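Local coordinates for protein arsenite methyltransferase (PDB 5EVJ) that probably methylates trivalent arsenic, using S-adenosylmethionine as the methyl donor to give mono-, di- and trimethylated arsenic species, at residues S168-N173 / F197-V202. The protein carries 15 engineered substitutions. Sequence-based numbering, arbitrary orientation.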
ATOM      1  N   SER A 168      -1.794   1.206   4.764  1.00 23.87           N
ATOM      2  CA  SER A 168      -1.684   0.505   6.021  1.00 25.85           C
ATOM      3  C   SER A 168      -0.240   0.317   6.353  1.00 28.93           C
ATOM      4  O   SER A 168       0.598   0.197   5.477  1.00 24.72           O
ATOM      5  CB  SER A 168      -2.319  -0.880   5.936  1.00 28.74           C
ATOM      6  OG  SER A 168      -2.640  -1.343   7.236  1.00 32.92           O
ATOM      7  N   ASN A 169       0.065   0.230   7.645  1.00 33.13           N
ATOM      8  CA  ASN A 169       1.460   0.104   8.021  1.00 34.71           C
ATOM      9  C   ASN A 169       1.614  -0.900   9.156  1.00 36.73           C
ATOM     10  O   ASN A 169       1.404  -0.553  10.334  1.00 37.85           O
ATOM     11  CB  ASN A 169       2.001   1.483   8.356  1.00 32.14           C
ATOM     12  CG  ASN A 169       3.509   1.510   8.462  1.00 38.76           C
ATOM     13  OD1 ASN A 169       4.142   0.467   8.624  1.00 48.27           O
ATOM     14  ND2 ASN A 169       4.101   2.713   8.426  1.00 32.73           N
ATOM     15  N   CYS A 170       1.883  -2.165   8.802  1.00 36.48           N
ATOM     16  CA  CYS A 170       2.229  -3.210   9.775  1.00 32.82           C
ATOM     17  C   CYS A 170       1.193  -3.427  10.801  1.00 34.30           C
ATOM     18  O   CYS A 170       1.551  -3.478  11.976  1.00 38.68           O
ATOM     19  CB  CYS A 170       3.488  -2.817  10.559  1.00 41.97           C
ATOM     20  SG  CYS A 170       4.935  -3.876  10.338  1.00 59.07           S
ATOM     21  N   VAL A 171      -0.073  -3.513  10.405  1.00 34.51           N
ATOM     22  CA  VAL A 171      -1.148  -3.846  11.323  1.00 37.04           C
ATOM     23  C   VAL A 171      -1.995  -5.002  10.776  1.00 41.41           C
ATOM     24  O   VAL A 171      -2.852  -5.544  11.473  1.00 43.13           O
ATOM     25  CB  VAL A 171      -2.151  -2.670  11.611  1.00 42.26           C
ATOM     26  CG1 VAL A 171      -1.559  -1.496  12.433  1.00 33.72           C
ATOM     27  CG2 VAL A 171      -2.863  -2.207  10.343  1.00 35.57           C
ATOM     28  N   ILE A 172      -1.767  -5.417   9.549  1.00 40.19           N
ATOM     29  CA  ILE A 172      -2.639  -6.440   9.021  1.00 41.05           C
ATOM     30  C   ILE A 172      -2.314  -7.850   9.541  1.00 44.05           C
ATOM     31  O   ILE A 172      -3.198  -8.704   9.616  1.00 40.10           O
ATOM     32  CB  ILE A 172      -2.794  -6.323   7.492  1.00 42.69           C
ATOM     33  CG1 ILE A 172      -3.191  -4.878   7.167  1.00 43.16           C
ATOM     34  CG2 ILE A 172      -3.792  -7.348   6.952  1.00 39.16           C
ATOM     35  CD1 ILE A 172      -3.637  -4.599   5.752  1.00 42.51           C
ATOM     36  N   ASN A 173      -1.072  -8.080   9.944  1.00 45.99           N
ATOM     37  CA  ASN A 173      -0.724  -9.377  10.540  1.00 49.15           C
ATOM     38  C   ASN A 173      -1.428  -9.610  11.842  1.00 49.44           C
ATOM     39  O   ASN A 173      -1.446 -10.729  12.343  1.00 54.45           O
ATOM     40  CB  ASN A 173       0.789  -9.542  10.773  1.00 49.23           C
ATOM     41  CG  ASN A 173       1.609  -9.591   9.464  1.00 56.03           C
ATOM     42  OD1 ASN A 173       2.838  -9.661   9.520  1.00 54.43           O
ATOM     43  ND2 ASN A 173       0.939  -9.543   8.288  1.00 51.75           N
ATOM     44  N   PHE A 197       0.482  -0.790   0.809  1.00 22.71           N
ATOM     45  CA  PHE A 197       0.693  -1.015   2.247  1.00 24.74           C
ATOM     46  C   PHE A 197       1.961  -1.827   2.538  1.00 26.18           C
ATOM     47  O   PHE A 197       2.465  -2.550   1.659  1.00 26.69           O
ATOM     48  CB  PHE A 197      -0.558  -1.689   2.811  1.00 23.64           C
ATOM     49  CG  PHE A 197      -0.643  -3.144   2.563  1.00 20.85           C
ATOM     50  CD1 PHE A 197      -0.903  -3.650   1.299  1.00 21.11           C
ATOM     51  CD2 PHE A 197      -0.523  -4.023   3.638  1.00 21.31           C
ATOM     52  CE1 PHE A 197      -1.028  -5.037   1.076  1.00 18.54           C
ATOM     53  CE2 PHE A 197      -0.660  -5.371   3.472  1.00 18.57           C
ATOM     54  CZ  PHE A 197      -0.887  -5.892   2.174  1.00 22.84           C
ATOM     55  N   SER A 198       2.508  -1.655   3.726  1.00 25.99           N
ATOM     56  CA  SER A 198       3.697  -2.370   4.107  1.00 30.45           C
ATOM     57  C   SER A 198       3.363  -3.267   5.275  1.00 30.88           C
ATOM     58  O   SER A 198       2.490  -2.953   6.100  1.00 32.01           O
ATOM     59  CB  SER A 198       4.850  -1.403   4.457  1.00 34.42           C
ATOM     60  OG  SER A 198       4.440  -0.533   5.509  1.00 41.58           O
ATOM     61  N   ASP A 199       4.012  -4.415   5.312  1.00 26.66           N
ATOM     62  CA  ASP A 199       3.779  -5.326   6.404  1.00 28.50           C
ATOM     63  C   ASP A 199       4.935  -6.308   6.435  1.00 26.32           C
ATOM     64  O   ASP A 199       5.868  -6.260   5.596  1.00 25.72           O
ATOM     65  CB  ASP A 199       2.407  -6.019   6.280  1.00 30.83           C
ATOM     66  CG  ASP A 199       1.775  -6.354   7.666  1.00 34.37           C
ATOM     67  OD1 ASP A 199       2.535  -6.581   8.619  1.00 32.04           O
ATOM     68  OD2 ASP A 199       0.518  -6.397   7.831  1.00 36.87           O
ATOM     69  N   VAL A 200       4.909  -7.189   7.407  1.00 27.05           N
ATOM     70  CA  VAL A 200       6.009  -8.142   7.528  1.00 32.61           C
ATOM     71  C   VAL A 200       5.598  -9.521   7.009  1.00 29.44           C
ATOM     72  O   VAL A 200       4.524 -10.015   7.304  1.00 25.27           O
ATOM     73  CB  VAL A 200       6.501  -8.211   8.970  1.00 38.31           C
ATOM     74  CG1 VAL A 200       7.515  -9.339   9.106  1.00 42.06           C
ATOM     75  CG2 VAL A 200       7.143  -6.887   9.349  1.00 34.42           C
ATOM     76  N   TYR A 201       6.445 -10.122   6.200  1.00 31.24           N
ATOM     77  CA  TYR A 201       6.177 -11.476   5.650  1.00 31.44           C
ATOM     78  C   TYR A 201       7.355 -12.401   5.909  1.00 30.65           C
ATOM     79  O   TYR A 201       8.467 -11.924   6.282  1.00 31.22           O
ATOM     80  CB  TYR A 201       5.921 -11.376   4.122  1.00 27.34           C
ATOM     81  CG  TYR A 201       4.742 -10.474   3.851  1.00 27.29           C
ATOM     82  CD1 TYR A 201       4.924  -9.089   3.707  1.00 26.10           C
ATOM     83  CD2 TYR A 201       3.428 -10.978   3.803  1.00 26.39           C
ATOM     84  CE1 TYR A 201       3.845  -8.237   3.533  1.00 22.31           C
ATOM     85  CE2 TYR A 201       2.327 -10.109   3.635  1.00 24.80           C
ATOM     86  CZ  TYR A 201       2.582  -8.739   3.501  1.00 24.61           C
ATOM     87  OH  TYR A 201       1.561  -7.861   3.282  1.00 26.29           O
ATOM     88  N   VAL A 202       7.151 -13.697   5.612  1.00 28.54           N
ATOM     89  CA  VAL A 202       8.204 -14.715   5.699  1.00 28.34           C
ATOM     90  C   VAL A 202       8.454 -15.419   4.360  1.00 29.30           C
ATOM     91  O   VAL A 202       7.558 -15.487   3.520  1.00 31.22           O
ATOM     92  CB  VAL A 202       7.813 -15.798   6.724  1.00 32.90           C
ATOM     93  CG1 VAL A 202       9.036 -16.643   7.164  1.00 32.82           C
ATOM     94  CG2 VAL A 202       7.135 -15.150   7.913  1.00 30.53           C
TER
HETATM   95  O   HOH W   1      -0.261  -3.280   7.217  1.00 35.62           O
HETATM   96  O   HOH W   2       2.014 -11.451   6.609  1.00 32.09           O
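N173 CG stands anti to the carbonyl carbon (chi1 -66°), and D199 CG lies about 30° off the position anti to its backbone N (chi1 -149°). The two side chains reach toward each other tip to tip. The amide and carboxylate planes lie only 14° apart, but their close atoms are not hydrogen-bonded. N173 ND2 donates weakly to a water, which in turn donates to V200 O. D199 OD2 accepts two weak bonds from the backbone, from I172 N at 3.0 Å and N173 N at 3.1 Å. A second water donates a third, also weak, to OD2. The same water bonds S168 OG, V171 N and S198 O. D199 OD1 takes V200 N at 2.7 Å, on its anti side. Strand 163-169 runs parallel to 193-202 in the central sheet of the Rossmann-like methyltransferase domain, and helix 178-188 lies in the crossover between them. S198 N donates to S168 O at 3.2 Å, and C170 N to S198 O at 2.9 Å. The chain leaves the strand path at C170 and turns so that the N-H groups of I172 and N173 meet D199. C170 SG is in a disulfide with C74 and packs on V200 CG2 at 3.9 Å. On the S168 and F197 face, I172 crosses F197 at about a right angle, CD1 meeting ring atoms CD2 and CE2. On the other face, N169 OD1 lies 3.3 Å from S198 OG, while N169 ND2 bonds D97 and the carbonyl of G75.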